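PDB 6AO7: acetyltransferase from Elizabethkingia anophelis, which binds acetyl-CoA and, as a GNAT family member, probably transfers the acetyl group to an acceptor substrate. Local coordinates for residues Y26-L31 with A77-F82. Sequence-based numbering, arbitrary orientation.
Sequences YDLLLL and AVAEKF. With ACO (acetyl coenzyme *a), chain B.
The methyl of Ala77 sits against a backbone carbonyl: its CB lies 3.2 Å from Leu28 O. That oxygen also accepts the backbone N-H of Leu31. The Ala77 methyl thus packs on an oxygen already bonded within its own segment. No hydrogen bond joins the two segments. The side chains of Leu28 and Leu31 supply the other contacts of 26-31. In Leu28, CG anti to the carbonyl carbon (chi1 -71°) carries CD2 to the backbone of Ala79. This methyl comes 3.6 Å from Ala79 N, with Ala79 CB 4.0 Å from the same methyl. CD1 of Leu31, one turn on, is 3.8 Å from Val78 O. The side chains of Leu31 and Glu80 run across one another and meet at the carboxylate, where CD2 of Leu31 is 4.1 Å from Glu80 OE2. Glu80 is exposed.

The two segments meet at the acetyl-CoA site of the GNAT fold. The end of strand 70-78 binds the pantetheine arm, and Val78 N gives a hydrogen bond of 2.8 Å to O9P of the cofactor at 161°. Helix 26-32 flanks the same arm, with Leu31 O 3.3 Å from C6P of acetyl-CoA. Ile76 O also bonds the cofactor, as do the backbone N atoms of Gly86, Gly88 and Gly89, in the glycine-rich, P-loop-like loop of the GNAT fold. Val78 points its CB away from 26-31, and its side chain packs on Ile87 and Leu91 of helix 87-101.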
loop_
_atom_site.group_PDB
_atom_site.type_symbol
_atom_site.label_atom_id
_atom_site.label_comp_id
_atom_site.label_asym_id
_atom_site.label_seq_id
_atom_site.Cartn_x
_atom_site.Cartn_y
_atom_site.Cartn_z
ATOM N N TYR A 26 -23.804 15.176 -0.284
ATOM C CA TYR A 26 -22.717 15.356 0.671
ATOM C C TYR A 26 -22.540 14.125 1.547
ATOM O O TYR A 26 -21.411 13.786 1.923
ATOM C CB TYR A 26 -22.966 16.597 1.523
ATOM C CG TYR A 26 -22.709 17.880 0.773
ATOM C CD1 TYR A 26 -23.767 18.711 0.396
ATOM C CD2 TYR A 26 -21.414 18.259 0.428
ATOM C CE1 TYR A 26 -23.534 19.889 -0.295
ATOM C CE2 TYR A 26 -21.168 19.429 -0.254
ATOM C CZ TYR A 26 -22.234 20.245 -0.613
ATOM O OH TYR A 26 -21.989 21.415 -1.294
ATOM N N ASP A 27 -23.645 13.454 1.894
ATOM C CA ASP A 27 -23.560 12.187 2.616
ATOM C C ASP A 27 -22.550 11.255 1.960
ATOM O O ASP A 27 -21.676 10.687 2.629
ATOM C CB ASP A 27 -24.938 11.516 2.685
ATOM C CG ASP A 27 -25.802 12.060 3.809
ATOM O OD1 ASP A 27 -25.360 12.997 4.508
ATOM O OD2 ASP A 27 -26.924 11.540 4.000
ATOM N N LEU A 28 -22.629 11.114 0.637
ATOM C CA LEU A 28 -21.687 10.239 -0.056
ATOM C C LEU A 28 -20.285 10.847 -0.117
ATOM O O LEU A 28 -19.301 10.181 0.231
ATOM C CB LEU A 28 -22.200 9.923 -1.459
ATOM C CG LEU A 28 -23.409 8.995 -1.523
ATOM C CD1 LEU A 28 -23.795 8.732 -2.979
ATOM C CD2 LEU A 28 -23.115 7.692 -0.779
ATOM N N LEU A 29 -20.169 12.100 -0.571
ATOM C CA LEU A 29 -18.849 12.721 -0.708
ATOM C C LEU A 29 -18.085 12.704 0.614
ATOM O O LEU A 29 -16.867 12.479 0.631
ATOM C CB LEU A 29 -18.989 14.157 -1.232
ATOM C CG LEU A 29 -19.606 14.251 -2.629
ATOM C CD1 LEU A 29 -20.273 15.617 -2.882
ATOM C CD2 LEU A 29 -18.565 13.946 -3.724
ATOM N N LEU A 30 -18.794 12.907 1.732
ATOM C CA LEU A 30 -18.156 12.942 3.039
ATOM C C LEU A 30 -17.669 11.571 3.482
ATOM O O LEU A 30 -16.833 11.501 4.385
ATOM C CB LEU A 30 -19.116 13.520 4.087
ATOM C CG LEU A 30 -19.347 15.042 4.035
ATOM C CD1 LEU A 30 -20.576 15.468 4.859
ATOM C CD2 LEU A 30 -18.109 15.809 4.505
ATOM N N LEU A 31 -18.184 10.483 2.897
ATOM C CA LEU A 31 -17.629 9.171 3.211
ATOM C C LEU A 31 -16.192 9.069 2.729
ATOM O O LEU A 31 -15.382 8.351 3.332
ATOM C CB LEU A 31 -18.458 8.056 2.577
ATOM C CG LEU A 31 -19.926 7.917 2.972
ATOM C CD1 LEU A 31 -20.555 6.841 2.106
ATOM C CD2 LEU A 31 -20.087 7.594 4.464
ATOM N N ALA A 77 -16.979 7.479 -3.985
ATOM C CA ALA A 77 -17.662 6.910 -2.824
ATOM C C ALA A 77 -18.835 6.040 -3.255
ATOM O O ALA A 77 -19.476 6.294 -4.276
ATOM C CB ALA A 77 -18.168 8.008 -1.879
ATOM N N VAL A 78 -19.114 5.017 -2.448
ATOM C CA VAL A 78 -20.266 4.149 -2.627
ATOM C C VAL A 78 -20.981 4.061 -1.294
ATOM O O VAL A 78 -20.333 3.880 -0.254
ATOM C CB VAL A 78 -19.847 2.750 -3.119
ATOM C CG1 VAL A 78 -21.008 1.786 -3.059
ATOM C CG2 VAL A 78 -19.283 2.847 -4.529
ATOM N N ALA A 79 -22.314 4.178 -1.324
ATOM C CA ALA A 79 -23.128 4.073 -0.119
ATOM C C ALA A 79 -22.716 2.863 0.707
ATOM O O ALA A 79 -22.447 1.789 0.165
ATOM C CB ALA A 79 -24.611 3.967 -0.490
ATOM N N GLU A 80 -22.686 3.041 2.033
ATOM C CA GLU A 80 -22.231 1.968 2.914
ATOM C C GLU A 80 -23.061 0.698 2.751
ATOM O O GLU A 80 -22.507 -0.403 2.803
ATOM C CB GLU A 80 -22.230 2.440 4.370
ATOM C CG GLU A 80 -20.906 3.086 4.773
ATOM C CD GLU A 80 -21.003 3.938 6.027
ATOM O OE1 GLU A 80 -22.126 4.378 6.374
ATOM O OE2 GLU A 80 -19.947 4.170 6.658
ATOM N N LYS A 81 -24.365 0.819 2.500
ATOM C CA LYS A 81 -25.197 -0.374 2.344
ATOM C C LYS A 81 -24.868 -1.155 1.077
ATOM O O LYS A 81 -25.196 -2.346 0.995
ATOM C CB LYS A 81 -26.679 0.006 2.342
ATOM N N PHE A 82 -24.224 -0.519 0.100
ATOM C CA PHE A 82 -23.978 -1.097 -1.215
ATOM C C PHE A 82 -22.505 -1.394 -1.474
ATOM O O PHE A 82 -22.145 -1.734 -2.607
ATOM C CB PHE A 82 -24.499 -0.166 -2.315
ATOM C CG PHE A 82 -25.987 -0.037 -2.343
ATOM C CD1 PHE A 82 -26.756 -0.911 -3.090
ATOM C CD2 PHE A 82 -26.622 0.960 -1.623
ATOM C CE1 PHE A 82 -28.134 -0.794 -3.114
ATOM C CE2 PHE A 82 -27.999 1.080 -1.642
ATOM C CZ PHE A 82 -28.755 0.203 -2.388
HETATM N N1A ACO B . -7.791 -6.021 1.294
HETATM C C2A ACO B . -7.905 -5.594 0.035
HETATM N N3A ACO B . -8.961 -5.655 -0.779
HETATM C C4A ACO B . -9.991 -6.263 -0.184
HETATM C C5A ACO B . -10.019 -6.783 1.103
HETATM C C6A ACO B . -8.846 -6.634 1.872
HETATM N N6A ACO B . -8.713 -7.076 3.126
HETATM N N7A ACO B . -11.235 -7.397 1.359
HETATM C C8A ACO B . -11.906 -7.233 0.242
HETATM N N9A ACO B . -11.218 -6.553 -0.729
HETATM C C1B ACO B . -11.647 -6.247 -2.093
HETATM C C2B ACO B . -12.939 -6.898 -2.560
HETATM O O2B ACO B . -12.777 -8.275 -2.865
HETATM C C3B ACO B . -13.168 -6.083 -3.832
HETATM O O3B ACO B . -12.296 -6.511 -4.898
HETATM P P3B ACO B . -12.646 -7.588 -6.038
HETATM O O7A ACO B . -12.757 -8.943 -5.311
HETATM O O8A ACO B . -13.941 -7.085 -6.719
HETATM O O9A ACO B . -11.507 -7.579 -7.019
HETATM C C4B ACO B . -12.619 -4.694 -3.474
HETATM O O4B ACO B . -11.891 -4.863 -2.233
HETATM C C5B ACO B . -13.679 -3.623 -3.373
HETATM O O5B ACO B . -14.347 -3.663 -4.654
HETATM P P1A ACO B . -15.825 -2.946 -4.913
HETATM O O1A ACO B . -16.977 -3.718 -4.394
HETATM O O2A ACO B . -15.903 -2.733 -6.417
HETATM O O3A ACO B . -15.636 -1.583 -4.108
HETATM P P2A ACO B . -16.692 -0.572 -3.466
HETATM O O4A ACO B . -17.954 -0.806 -4.200
HETATM O O5A ACO B . -16.809 -0.884 -1.986
HETATM O O6A ACO B . -16.086 0.890 -3.619
HETATM C CBP ACO B . -14.902 2.491 -2.240
HETATM C CCP ACO B . -14.808 1.207 -3.055
HETATM C CDP ACO B . -15.281 3.642 -3.186
HETATM C CEP ACO B . -13.525 2.774 -1.616
HETATM C CAP ACO B . -16.004 2.350 -1.157
HETATM O OAP ACO B . -15.743 1.227 -0.332
HETATM C C9P ACO B . -16.265 3.596 -0.325
HETATM O O9P ACO B . -17.010 4.472 -0.750
HETATM N N8P ACO B . -15.606 3.701 0.824
HETATM C C7P ACO B . -15.691 4.889 1.661
HETATM C C6P ACO B . -15.210 6.143 0.939
HETATM C C5P ACO B . -13.773 6.027 0.486
HETATM O O5P ACO B . -12.916 5.525 1.208
HETATM N N4P ACO B . -13.498 6.503 -0.726
HETATM C C3P ACO B . -12.156 6.524 -1.298
HETATM C C2P ACO B . -11.256 7.534 -0.617
HETATM S S1P ACO B . -9.823 8.132 -1.590
HETATM C C ACO B . -10.643 9.305 -2.641
HETATM O O ACO B . -11.831 9.474 -2.621
HETATM C CH3 ACO B . -9.708 10.012 -3.575
#